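Local coordinates for sugar isomerase (Sinorhizobium meliloti, PDB 3QC0), which binds a zinc ion in a xylose isomerase-like TIM barrel and probably works as a sugar isomerase, at residues N189-A194 against R234-A239; D163-L168 against V172-D177; L139-L144 against G159-I164; H180-P185 against D224-L229; L7-A12 against A265-R270. All coordinates share one frame; numbering follows the deposited sequence.

Contact 1: residues N189-A194 against R234-A239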
# COMPACT_ATOMS: atom_id res chain seq x y z
N ASN A 189 3.16 -17.27 -3.27
CA ASN A 189 4.38 -17.90 -2.77
C ASN A 189 4.52 -17.66 -1.27
O ASN A 189 4.96 -18.55 -0.55
CB ASN A 189 5.63 -17.33 -3.44
CG ASN A 189 5.88 -17.90 -4.84
OD1 ASN A 189 5.48 -19.04 -5.16
ND2 ASN A 189 6.58 -17.11 -5.67
N GLN A 190 4.14 -16.49 -0.78
CA GLN A 190 4.31 -16.22 0.65
C GLN A 190 3.30 -16.96 1.51
O GLN A 190 3.66 -17.42 2.61
CB GLN A 190 4.29 -14.71 0.92
CG GLN A 190 5.46 -13.97 0.22
CD GLN A 190 6.82 -14.43 0.68
OE1 GLN A 190 7.03 -14.80 1.85
NE2 GLN A 190 7.78 -14.42 -0.25
N ILE A 191 2.08 -17.19 1.00
CA ILE A 191 1.12 -18.05 1.72
C ILE A 191 1.68 -19.47 1.80
O ILE A 191 1.63 -20.11 2.87
CB ILE A 191 -0.25 -18.05 1.08
CG1 ILE A 191 -0.93 -16.68 1.28
CG2 ILE A 191 -1.19 -19.11 1.70
CD1 ILE A 191 -2.27 -16.52 0.50
N ALA A 192 2.19 -19.99 0.69
CA ALA A 192 2.78 -21.34 0.67
C ALA A 192 3.95 -21.42 1.63
O ALA A 192 4.07 -22.39 2.38
CB ALA A 192 3.20 -21.71 -0.75
N ARG A 193 4.79 -20.39 1.65
CA ARG A 193 5.92 -20.28 2.57
C ARG A 193 5.47 -20.29 4.04
O ARG A 193 6.04 -21.05 4.86
CB ARG A 193 6.72 -19.01 2.30
CG ARG A 193 7.93 -18.82 3.19
CD ARG A 193 8.59 -17.51 2.88
NE ARG A 193 9.57 -17.15 3.86
CZ ARG A 193 9.91 -15.92 4.22
NH1 ARG A 193 9.35 -14.86 3.64
NH2 ARG A 193 10.85 -15.76 5.14
N ALA A 194 4.43 -19.52 4.35
CA ALA A 194 3.85 -19.47 5.70
C ALA A 194 3.42 -20.87 6.14
O ALA A 194 3.60 -21.25 7.32
CB ALA A 194 2.66 -18.52 5.75
N ARG A 234 -8.49 -20.79 -0.50
CA ARG A 234 -8.03 -22.08 -1.02
C ARG A 234 -6.53 -22.23 -0.83
O ARG A 234 -6.02 -23.30 -0.47
CB ARG A 234 -8.38 -22.28 -2.51
CG ARG A 234 -9.86 -22.50 -2.80
CD ARG A 234 -10.09 -22.99 -4.26
NE ARG A 234 -9.11 -22.37 -5.19
CZ ARG A 234 -9.32 -21.29 -5.97
NH1 ARG A 234 -10.49 -20.67 -6.01
NH2 ARG A 234 -8.33 -20.85 -6.73
N ARG A 235 -5.79 -21.16 -1.05
CA ARG A 235 -4.36 -21.20 -0.83
C ARG A 235 -3.99 -21.34 0.65
O ARG A 235 -3.05 -22.05 0.99
CB ARG A 235 -3.70 -19.94 -1.42
CG ARG A 235 -3.73 -19.94 -2.96
CD ARG A 235 -3.08 -18.71 -3.47
NE ARG A 235 -3.09 -18.66 -4.93
CZ ARG A 235 -2.33 -19.39 -5.73
NH1 ARG A 235 -1.47 -20.30 -5.23
NH2 ARG A 235 -2.44 -19.22 -7.06
N ILE A 236 -4.73 -20.66 1.53
CA ILE A 236 -4.49 -20.80 2.98
C ILE A 236 -4.76 -22.24 3.48
O ILE A 236 -3.94 -22.82 4.24
CB ILE A 236 -5.29 -19.72 3.75
CG1 ILE A 236 -4.64 -18.32 3.54
CG2 ILE A 236 -5.34 -20.05 5.23
CD1 ILE A 236 -5.49 -17.16 4.11
N GLU A 237 -5.84 -22.82 3.00
CA GLU A 237 -6.20 -24.22 3.31
C GLU A 237 -5.14 -25.18 2.75
O GLU A 237 -4.74 -26.12 3.44
CB GLU A 237 -7.58 -24.54 2.79
CG GLU A 237 -8.70 -23.88 3.63
CD GLU A 237 -10.07 -24.09 3.07
OE1 GLU A 237 -10.21 -24.75 2.02
OE2 GLU A 237 -11.05 -23.56 3.64
N ALA A 238 -4.69 -24.94 1.51
CA ALA A 238 -3.62 -25.78 0.91
C ALA A 238 -2.31 -25.69 1.67
O ALA A 238 -1.57 -26.69 1.76
CB ALA A 238 -3.42 -25.46 -0.57
N ALA A 239 -2.08 -24.55 2.32
CA ALA A 239 -0.93 -24.30 3.15
C ALA A 239 -1.05 -24.92 4.54
O ALA A 239 -0.09 -24.86 5.31
CB ALA A 239 -0.70 -22.76 3.28
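Two neighbouring helices of the outer layer of the TIM barrel, 187-196 and 229-238, meet where I191 lies against R235, I236 and A239; they are the helices that precede and follow strand 200-205 in the chain. The approach is close at one point, with the CA atoms of I191 and I236 6.4 Å apart. I191 does most of the touching through a single methyl. Its CG2 stands opposite the backbone N (the CG1 branch has chi1 -69°) and so is carried across to the second helix, where it sits 3.6 Å from R235 O. The same methyl reaches I236 CG1 at 4.0 Å and A239 CB at 4.0 Å, so three residues of 234-239 share this one carbon. The CG1 branch of I191 leads away from its own helix and brings CD1 within 4.2 Å of R235 CB; the side chains of I191 and R235 cross at nearly a right angle, and the extended arginine then carries its guanidinium group away from the contact. A239 CB, at the end of the second segment, lies 3.6 Å from I191 O. Away from this interface, R193 NH1 donates to Q190 OE1 within the first helix, at 2.9 Å and an N-H...O angle of 161°, with the amide oxygen close to the guanidinium plane. No hydrogen bond links 189-194 with 234-239, so these two segments are held by van der Waals contact, while the salt bridges of R193, to D163 and E166, reach helix 158-168 instead.

Contact 2: residues D163-L168 against V172-D177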
# COMPACT_ATOMS: atom_id res chain seq x y z
N ASP A 163 9.87 -13.24 7.40
CA ASP A 163 11.29 -13.03 7.69
C ASP A 163 11.51 -12.80 9.18
O ASP A 163 12.45 -13.35 9.79
CB ASP A 163 11.86 -11.84 6.93
CG ASP A 163 12.05 -12.10 5.44
OD1 ASP A 163 11.93 -13.25 4.94
OD2 ASP A 163 12.31 -11.08 4.74
N ILE A 164 10.63 -12.02 9.80
CA ILE A 164 10.76 -11.77 11.22
C ILE A 164 10.49 -13.06 12.00
O ILE A 164 11.19 -13.32 12.96
CB ILE A 164 9.82 -10.63 11.68
CG1 ILE A 164 10.17 -9.31 10.96
CG2 ILE A 164 9.80 -10.50 13.23
CD1 ILE A 164 9.13 -8.19 11.12
N CYS A 165 9.46 -13.82 11.62
CA CYS A 165 9.13 -15.11 12.25
C CYS A 165 10.34 -16.01 12.19
O CYS A 165 10.66 -16.67 13.17
CB CYS A 165 7.92 -15.76 11.62
SG CYS A 165 6.37 -14.95 11.95
N GLU A 166 11.01 -16.06 11.05
CA GLU A 166 12.19 -16.93 10.94
C GLU A 166 13.32 -16.49 11.84
O GLU A 166 14.08 -17.34 12.38
CB GLU A 166 12.68 -16.98 9.49
CG GLU A 166 11.78 -17.75 8.59
CD GLU A 166 12.48 -18.19 7.32
OE1 GLU A 166 12.87 -17.32 6.49
OE2 GLU A 166 12.65 -19.41 7.14
N THR A 167 13.49 -15.19 12.02
CA THR A 167 14.57 -14.61 12.84
C THR A 167 14.34 -14.90 14.33
O THR A 167 15.28 -15.21 15.10
CB THR A 167 14.67 -13.10 12.65
OG1 THR A 167 15.03 -12.79 11.29
CG2 THR A 167 15.70 -12.47 13.60
N LEU A 168 13.07 -14.85 14.72
CA LEU A 168 12.74 -14.88 16.15
C LEU A 168 12.48 -16.25 16.66
O LEU A 168 12.58 -16.48 17.88
CB LEU A 168 11.52 -14.03 16.40
CG LEU A 168 11.79 -12.55 16.22
CD1 LEU A 168 10.51 -11.85 16.58
CD2 LEU A 168 13.01 -12.05 17.05
N VAL A 172 5.95 -17.37 17.42
CA VAL A 172 5.51 -16.22 16.63
C VAL A 172 5.15 -16.70 15.22
O VAL A 172 5.87 -17.47 14.57
CB VAL A 172 6.51 -15.03 16.70
CG1 VAL A 172 7.89 -15.36 16.10
CG2 VAL A 172 5.90 -13.76 16.02
N GLY A 173 3.97 -16.25 14.78
CA GLY A 173 3.46 -16.57 13.46
C GLY A 173 2.85 -15.33 12.84
O GLY A 173 3.20 -14.21 13.23
N VAL A 174 1.92 -15.55 11.92
CA VAL A 174 1.30 -14.45 11.17
C VAL A 174 -0.22 -14.51 11.19
O VAL A 174 -0.82 -15.58 11.19
CB VAL A 174 1.84 -14.38 9.69
CG1 VAL A 174 3.34 -14.07 9.66
CG2 VAL A 174 1.50 -15.67 8.87
N ALA A 175 -0.84 -13.33 11.17
CA ALA A 175 -2.25 -13.17 10.87
C ALA A 175 -2.35 -12.61 9.46
O ALA A 175 -1.79 -11.56 9.16
CB ALA A 175 -2.91 -12.18 11.88
N ILE A 176 -3.07 -13.33 8.62
CA ILE A 176 -3.23 -12.97 7.21
C ILE A 176 -4.59 -12.33 7.02
O ILE A 176 -5.62 -13.01 7.06
CB ILE A 176 -3.02 -14.20 6.27
CG1 ILE A 176 -1.66 -14.89 6.50
CG2 ILE A 176 -3.17 -13.74 4.78
CD1 ILE A 176 -1.48 -16.19 5.71
N ASP A 177 -4.59 -11.01 6.86
CA ASP A 177 -5.82 -10.22 6.70
C ASP A 177 -5.87 -9.79 5.25
O ASP A 177 -4.94 -9.15 4.77
CB ASP A 177 -5.76 -9.03 7.65
CG ASP A 177 -6.99 -8.14 7.61
OD1 ASP A 177 -7.62 -8.04 6.55
OD2 ASP A 177 -7.29 -7.53 8.67
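C165 and L168 of the helix face V172, G173 and V174 of the strand, and the fit is closest round the sulfur of C165. C165 SG lies 3.5 Å from G173 O and 3.9 Å from V174 CG1, and it also meets V172 O at 3.7 Å. The thiol takes this position with SG placed opposite its own carbonyl carbon (chi1 -70°), which lays it against the G173 carbonyl of the strand backbone. I141 of strand 139-141 and M197 also touch C165. The segments run nearly antiparallel, 166° between their directions, with axes 7.9 Å apart at closest approach. That is the geometry of the return leg of a beta-alpha-beta unit: strand 139-141 leads into helix 158-168, which turns back within a few residues into strand 172-177, the next parallel strand of the barrel. Towards the turn the contact is thinner. L168 CB comes to 3.9 Å from V172 CG1, but both residues are partly exposed, and V172 is modelled in two conformations, so the exact meeting of these two carbons is doubtful. L168 also packs on V122, I125, A126 and L129 of helix 114-135. E166 points away from the strand on the exposed side of the helix, where D163 and T167 are exposed as well. At the far end of the strand, well away from the helix, D177 OD2 is a zinc ligand, while D177 OD1 accepts from Y179 N and caps the short helix 178-181.

Contact 3: residues L139-L144 against G159-I164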
# COMPACT_ATOMS: atom_id res chain seq x y z
N LEU A 139 2.01 -15.38 19.29
CA LEU A 139 2.02 -13.99 18.82
C LEU A 139 1.82 -14.02 17.32
O LEU A 139 2.59 -14.67 16.62
CB LEU A 139 3.35 -13.31 19.16
CG LEU A 139 3.65 -13.18 20.67
CD1 LEU A 139 5.00 -12.47 20.91
CD2 LEU A 139 2.48 -12.50 21.45
N ALA A 140 0.84 -13.27 16.82
CA ALA A 140 0.54 -13.22 15.39
C ALA A 140 0.90 -11.86 14.85
O ALA A 140 0.16 -10.89 15.06
CB ALA A 140 -0.96 -13.52 15.14
N ILE A 141 2.03 -11.78 14.15
CA ILE A 141 2.39 -10.55 13.43
C ILE A 141 1.41 -10.39 12.29
O ILE A 141 1.28 -11.28 11.42
CB ILE A 141 3.82 -10.64 12.87
CG1 ILE A 141 4.87 -10.90 13.95
CG2 ILE A 141 4.16 -9.36 12.04
CD1 ILE A 141 6.29 -11.15 13.41
N GLU A 142 0.74 -9.25 12.28
CA GLU A 142 -0.22 -8.93 11.20
C GLU A 142 0.46 -7.94 10.25
O GLU A 142 0.61 -6.78 10.59
CB GLU A 142 -1.51 -8.34 11.77
CG GLU A 142 -2.62 -8.29 10.73
CD GLU A 142 -3.87 -7.59 11.19
OE1 GLU A 142 -3.76 -6.77 12.11
OE2 GLU A 142 -4.93 -7.87 10.61
N PRO A 143 0.95 -8.42 9.10
CA PRO A 143 1.39 -7.37 8.13
C PRO A 143 0.19 -6.49 7.79
O PRO A 143 -0.92 -7.01 7.58
CB PRO A 143 1.88 -8.19 6.93
CG PRO A 143 1.20 -9.52 7.05
CD PRO A 143 1.05 -9.77 8.55
N LEU A 144 0.43 -5.19 7.74
CA LEU A 144 -0.61 -4.20 7.51
C LEU A 144 -0.40 -3.59 6.13
O LEU A 144 0.71 -3.53 5.61
CB LEU A 144 -0.62 -3.09 8.57
CG LEU A 144 -1.83 -3.13 9.53
CD1 LEU A 144 -1.83 -4.38 10.43
CD2 LEU A 144 -1.90 -1.81 10.29
N GLY A 159 5.84 -11.46 3.30
CA GLY A 159 7.21 -11.90 3.23
C GLY A 159 8.09 -11.33 4.35
O GLY A 159 8.87 -12.03 4.95
N GLN A 160 7.92 -10.04 4.63
CA GLN A 160 8.65 -9.40 5.68
C GLN A 160 8.23 -9.98 7.02
O GLN A 160 9.07 -10.22 7.89
CB GLN A 160 8.41 -7.90 5.61
CG GLN A 160 9.04 -7.12 6.75
CD GLN A 160 8.45 -5.72 6.90
OE1 GLN A 160 7.40 -5.43 6.33
NE2 GLN A 160 9.10 -4.88 7.72
N ALA A 161 6.92 -10.14 7.24
CA ALA A 161 6.43 -10.73 8.49
C ALA A 161 7.05 -12.10 8.72
O ALA A 161 7.46 -12.46 9.84
CB ALA A 161 4.90 -10.80 8.52
N LEU A 162 7.06 -12.90 7.66
CA LEU A 162 7.66 -14.24 7.76
C LEU A 162 9.17 -14.20 8.00
O LEU A 162 9.71 -15.03 8.73
CB LEU A 162 7.29 -15.07 6.52
CG LEU A 162 5.79 -15.38 6.37
CD1 LEU A 162 5.48 -15.98 4.98
CD2 LEU A 162 5.32 -16.36 7.50
N ASP A 163 9.87 -13.24 7.40
CA ASP A 163 11.29 -13.03 7.69
C ASP A 163 11.51 -12.80 9.18
O ASP A 163 12.45 -13.35 9.79
CB ASP A 163 11.86 -11.84 6.93
CG ASP A 163 12.05 -12.10 5.44
OD1 ASP A 163 11.93 -13.25 4.94
OD2 ASP A 163 12.31 -11.08 4.74
N ILE A 164 10.63 -12.02 9.80
CA ILE A 164 10.76 -11.77 11.22
C ILE A 164 10.49 -13.06 12.00
O ILE A 164 11.19 -13.32 12.96
CB ILE A 164 9.82 -10.63 11.68
CG1 ILE A 164 10.17 -9.31 10.96
CG2 ILE A 164 9.80 -10.50 13.23
CD1 ILE A 164 9.13 -8.19 11.12
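The pyrrolidine ring of P143, puckered rather than strictly flat, turns one face to the methyl of A161, and P143 CD is the ring atom closest to A161 CB, at 4.0 Å. E142, which carries the planar carboxylate of this segment, directs its CB away from the helix, and its OE2 is a zinc ligand. A161 CB is shared, because I141 CG2 also reaches it at 3.9 Å. The other branch of I141 reaches I164. CG1 stands next to the backbone N (chi1 -57°), and the chain runs on so that I141 CD1 lies 3.6 Å from I164 CG2, one helical turn after A161. The two isoleucines cross obliquely, methyl against methyl, and nothing polar bridges the segments. Helix 158-168 thus lies on the outward face of strand 139-141, the first strand of its beta-alpha-beta unit, with A161 small enough to let the chain of P143 come near: the CA atoms of P143 and A161 are 6.1 Å apart. Around them, I125 of helix 114-135 touches I141, V155 touches both I141 and I164, and V174 of strand 172-177 packs on A161.

Contact 4: residues H180-P185 against D224-L229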
# COMPACT_ATOMS: atom_id res chain seq x y z
N HIS A 180 -5.03 -6.30 4.02
CA HIS A 180 -3.66 -5.82 4.09
C HIS A 180 -2.76 -6.44 3.03
O HIS A 180 -1.69 -5.86 2.73
CB HIS A 180 -3.09 -6.13 5.47
CG HIS A 180 -3.82 -5.46 6.58
ND1 HIS A 180 -4.22 -4.14 6.50
CD2 HIS A 180 -4.23 -5.91 7.80
CE1 HIS A 180 -4.87 -3.82 7.61
NE2 HIS A 180 -4.88 -4.87 8.41
N VAL A 181 -3.12 -7.64 2.55
CA VAL A 181 -2.21 -8.43 1.71
C VAL A 181 -2.70 -8.77 0.30
O VAL A 181 -1.90 -9.29 -0.49
CB VAL A 181 -1.81 -9.79 2.42
CG1 VAL A 181 -1.31 -9.57 3.84
CG2 VAL A 181 -3.00 -10.81 2.42
N TRP A 182 -3.97 -8.53 -0.02
CA TRP A 182 -4.58 -9.07 -1.25
C TRP A 182 -3.81 -8.65 -2.51
O TRP A 182 -3.78 -9.38 -3.49
CB TRP A 182 -6.04 -8.66 -1.40
CG TRP A 182 -6.22 -7.24 -1.74
CD1 TRP A 182 -6.22 -6.19 -0.91
CD2 TRP A 182 -6.34 -6.71 -3.07
NE1 TRP A 182 -6.36 -5.01 -1.62
CE2 TRP A 182 -6.44 -5.32 -2.96
CE3 TRP A 182 -6.42 -7.29 -4.31
CZ2 TRP A 182 -6.59 -4.48 -4.08
CZ3 TRP A 182 -6.53 -6.49 -5.42
CH2 TRP A 182 -6.63 -5.07 -5.31
N TRP A 183 -3.24 -7.45 -2.47
CA TRP A 183 -2.57 -6.79 -3.60
C TRP A 183 -1.17 -7.32 -3.86
O TRP A 183 -0.57 -7.04 -4.89
CB TRP A 183 -2.51 -5.24 -3.30
CG TRP A 183 -1.69 -5.05 -2.09
CD1 TRP A 183 -2.15 -5.05 -0.80
CD2 TRP A 183 -0.26 -5.03 -2.00
NE1 TRP A 183 -1.11 -5.02 0.07
CE2 TRP A 183 0.06 -5.02 -0.62
CE3 TRP A 183 0.79 -4.98 -2.94
CZ2 TRP A 183 1.36 -5.00 -0.16
CZ3 TRP A 183 2.08 -4.97 -2.47
CH2 TRP A 183 2.36 -4.98 -1.10
N ASP A 184 -0.60 -8.07 -2.92
CA ASP A 184 0.82 -8.39 -2.97
C ASP A 184 1.11 -9.32 -4.15
O ASP A 184 0.57 -10.42 -4.22
CB ASP A 184 1.25 -9.03 -1.65
CG ASP A 184 2.76 -9.22 -1.53
OD1 ASP A 184 3.47 -9.40 -2.53
OD2 ASP A 184 3.25 -9.19 -0.37
N PRO A 185 1.97 -8.90 -5.09
CA PRO A 185 2.20 -9.74 -6.25
C PRO A 185 2.81 -11.09 -5.90
O PRO A 185 2.69 -11.99 -6.72
CB PRO A 185 3.09 -8.87 -7.17
CG PRO A 185 3.57 -7.83 -6.43
CD PRO A 185 2.68 -7.62 -5.21
N ASP A 224 -18.62 -7.37 -1.82
CA ASP A 224 -18.93 -6.04 -2.31
C ASP A 224 -17.73 -5.43 -3.01
O ASP A 224 -17.86 -4.39 -3.69
CB ASP A 224 -19.37 -5.11 -1.17
CG ASP A 224 -20.82 -5.34 -0.70
OD1 ASP A 224 -21.54 -6.14 -1.35
OD2 ASP A 224 -21.23 -4.63 0.25
N GLY A 225 -16.55 -6.05 -2.85
CA GLY A 225 -15.32 -5.53 -3.45
C GLY A 225 -14.70 -6.50 -4.44
O GLY A 225 -15.38 -7.32 -5.04
N VAL A 226 -13.37 -6.39 -4.60
CA VAL A 226 -12.63 -7.04 -5.67
C VAL A 226 -11.68 -8.13 -5.26
O VAL A 226 -10.97 -8.68 -6.11
CB VAL A 226 -11.83 -5.99 -6.47
CG1 VAL A 226 -12.78 -4.96 -7.05
CG2 VAL A 226 -10.69 -5.40 -5.63
N ILE A 227 -11.60 -8.46 -3.98
CA ILE A 227 -10.65 -9.47 -3.54
C ILE A 227 -11.11 -10.86 -3.94
O ILE A 227 -12.27 -11.20 -3.79
CB ILE A 227 -10.41 -9.43 -2.01
CG1 ILE A 227 -9.84 -8.05 -1.60
CG2 ILE A 227 -9.49 -10.57 -1.57
CD1 ILE A 227 -9.52 -7.91 -0.12
N ASP A 228 -10.20 -11.66 -4.45
CA ASP A 228 -10.47 -13.06 -4.75
C ASP A 228 -10.40 -13.84 -3.44
O ASP A 228 -9.42 -14.56 -3.18
CB ASP A 228 -9.45 -13.54 -5.77
CG ASP A 228 -9.59 -15.01 -6.17
OD1 ASP A 228 -10.56 -15.69 -5.77
OD2 ASP A 228 -8.68 -15.51 -6.91
N LEU A 229 -11.45 -13.66 -2.61
CA LEU A 229 -11.52 -14.27 -1.28
C LEU A 229 -11.42 -15.78 -1.38
O LEU A 229 -10.67 -16.43 -0.63
CB LEU A 229 -12.78 -13.82 -0.54
CG LEU A 229 -12.84 -12.34 -0.18
CD1 LEU A 229 -14.26 -11.89 0.22
CD2 LEU A 229 -11.79 -12.00 0.92
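The indole of W182 and the side chain of I227 meet at a slant in the loops at the end of the TIM barrel that carries the zinc site, with V181 to D184 forming a type I beta turn that presents the tryptophan. W182 CG sits between the backbone N and the carbonyl carbon (chi1 72°), which turns the ring to I227. I227 CG1 lies over one face of the W182 ring, 4.1 Å from the centroid of the five-membered ring and 25° off its normal, a CH-pi contact. I227 CD1 follows the same face, 3.7 Å from W182 CG. Farther along the indole, V226 CG2 comes to 4.1 Å from W182 CH2, so the isoleucine covers the five-membered ring and the valine the outer rim of the six-membered one. W183 CB stands over the other face of W182, leaving the indole sandwiched. Replacing the W182 indole by an alanine is likely to leave I227 and V226 without the face they rest on and to open a gap beside W183 CB. W208 also meets W182, and A150 of the second subunit packs on it, which ties this loop pair to the dimer interface. The neighbouring W183 is held by its own bond: W183 NE1 donates to H180 O at 2.8 Å, approaching from above the carbonyl plane.

Contact 5: residues L7-A12 against A265-R270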
# COMPACT_ATOMS: atom_id res chain seq x y z
N LEU A 7 -16.67 -19.70 10.96
CA LEU A 7 -16.85 -18.25 10.93
C LEU A 7 -16.59 -17.65 12.32
O LEU A 7 -17.13 -18.11 13.33
CB LEU A 7 -18.25 -17.87 10.46
CG LEU A 7 -18.59 -16.39 10.32
CD1 LEU A 7 -17.58 -15.70 9.35
CD2 LEU A 7 -20.03 -16.18 9.87
N SER A 8 -15.79 -16.60 12.37
CA SER A 8 -15.55 -15.79 13.56
C SER A 8 -15.90 -14.35 13.23
O SER A 8 -15.73 -13.92 12.07
CB SER A 8 -14.07 -15.93 13.97
OG SER A 8 -13.79 -15.16 15.11
N ILE A 9 -16.35 -13.58 14.21
CA ILE A 9 -16.61 -12.15 14.02
C ILE A 9 -15.62 -11.36 14.88
O ILE A 9 -15.58 -11.48 16.10
CB ILE A 9 -18.06 -11.75 14.39
CG1 ILE A 9 -19.07 -12.56 13.56
CG2 ILE A 9 -18.26 -10.23 14.25
CD1 ILE A 9 -19.13 -12.28 12.07
N ASN A 10 -14.78 -10.56 14.22
CA ASN A 10 -13.98 -9.58 14.92
C ASN A 10 -14.96 -8.49 15.34
O ASN A 10 -15.71 -7.98 14.51
CB ASN A 10 -12.85 -9.06 14.01
CG ASN A 10 -11.98 -8.08 14.68
OD1 ASN A 10 -12.45 -7.00 15.11
ND2 ASN A 10 -10.66 -8.36 14.66
N LEU A 11 -14.99 -8.16 16.62
CA LEU A 11 -16.04 -7.30 17.14
C LEU A 11 -15.93 -5.86 16.69
O LEU A 11 -16.82 -5.08 16.87
CB LEU A 11 -16.08 -7.39 18.66
CG LEU A 11 -16.34 -8.80 19.21
CD1 LEU A 11 -16.62 -8.77 20.75
CD2 LEU A 11 -17.45 -9.55 18.48
N ALA A 12 -14.84 -5.51 16.00
CA ALA A 12 -14.81 -4.20 15.34
C ALA A 12 -15.96 -4.08 14.34
O ALA A 12 -16.45 -2.99 14.08
CB ALA A 12 -13.49 -3.97 14.62
N ALA A 265 -26.10 -11.13 10.19
CA ALA A 265 -26.82 -11.90 9.18
C ALA A 265 -26.15 -11.82 7.82
O ALA A 265 -25.98 -12.86 7.15
CB ALA A 265 -28.30 -11.43 9.08
N THR A 266 -25.76 -10.60 7.42
CA THR A 266 -25.11 -10.39 6.11
C THR A 266 -23.73 -11.05 6.13
O THR A 266 -23.37 -11.72 5.15
CB THR A 266 -25.03 -8.90 5.77
OG1 THR A 266 -26.37 -8.33 5.83
CG2 THR A 266 -24.38 -8.64 4.39
N CYS A 267 -22.97 -10.93 7.23
CA CYS A 267 -21.70 -11.66 7.31
C CYS A 267 -21.89 -13.14 7.10
O CYS A 267 -21.11 -13.76 6.42
CB CYS A 267 -20.93 -11.48 8.62
SG CYS A 267 -20.45 -9.83 9.00
N VAL A 268 -22.91 -13.75 7.69
CA VAL A 268 -23.09 -15.19 7.50
C VAL A 268 -23.44 -15.53 6.04
O VAL A 268 -22.93 -16.50 5.49
CB VAL A 268 -24.20 -15.76 8.43
CG1 VAL A 268 -24.59 -17.18 8.01
CG2 VAL A 268 -23.74 -15.70 9.89
N GLU A 269 -24.31 -14.73 5.42
CA GLU A 269 -24.71 -14.96 4.04
C GLU A 269 -23.50 -14.83 3.12
O GLU A 269 -23.27 -15.68 2.24
CB GLU A 269 -25.78 -13.95 3.61
CG GLU A 269 -26.28 -14.10 2.21
CD GLU A 269 -27.04 -15.40 1.95
OE1 GLU A 269 -27.56 -15.96 2.88
OE2 GLU A 269 -27.14 -15.81 0.80
N ARG A 270 -22.72 -13.77 3.33
CA ARG A 270 -21.58 -13.50 2.43
C ARG A 270 -20.46 -14.50 2.67
O ARG A 270 -19.77 -14.89 1.75
CB ARG A 270 -21.07 -12.09 2.60
CG ARG A 270 -22.03 -10.98 2.14
CD ARG A 270 -22.59 -11.15 0.73
NE ARG A 270 -23.40 -9.99 0.35
CZ ARG A 270 -22.92 -8.85 -0.12
NH1 ARG A 270 -21.60 -8.68 -0.29
NH2 ARG A 270 -23.75 -7.85 -0.43
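Strand 7-10 and helix 265-270 run at 140° to each other, their axes 10.1 Å apart at closest approach, and the side chains of L7 and I9 bridge the gap to C267 and V268. The strand is the first of the barrel and the helix belongs to 260-274, the last one, so this contact joins the two ends of the chain where the barrel closes. L7 reaches with one methyl: CG stands opposite the backbone N (chi1 -177°), and the extension brings L7 CD2 to 3.7 Å from V268 CG2 and 4.0 Å from V268 CA. The two side chains cross at about a right angle, the leucine methyl meeting the CG2 methyl of the valine with V268 CA close behind. Two residues on, I9 points the same way, and its CD1 lies 4.0 Å from C267 CB and 4.1 Å from C267 SG. V247 of strand 245-247, the eighth strand, touches L7, I9 and C267 alike. Past the contact the strand end is shaped by N10, whose OD1 accepts from A12 N at 3.0 Å, in the carbonyl plane with an N-H...O angle of 158°, an Asx turn that leads into the 3-10 segment. Polar groups of the helix turn elsewhere, R270 pairing with D224, and the strand has backbone bonds to strands 34-36 and 245-247. Between the segments themselves there is no hydrogen bond; a few methyl, methylene and sulfur contacts do the joining, which is therefore apolar and depends on close fit.

Contacts 2 and 3 are centred 4 Å apart and share helix 158-168; they lie on neighbouring strands 172-177 and 139-141 and together build one beta-alpha-beta unit. Contact 1 lies 14 Å from each, tied to both by the R193 salt bridge to D163. Contact 4 adjoins contact 1 in sequence, its segments alternating with it along the chain, and H180 touches contact 3 beside the zinc-binding E142. Contact 5 encloses the rest in sequence and sits on the far side of the barrel from contacts 2 and 3, 25 to 26 Å away; the D224-R270 salt bridge joins it to contact 4. Together they sample the barrel's closure and second half, including the zinc ligands E142 and D177.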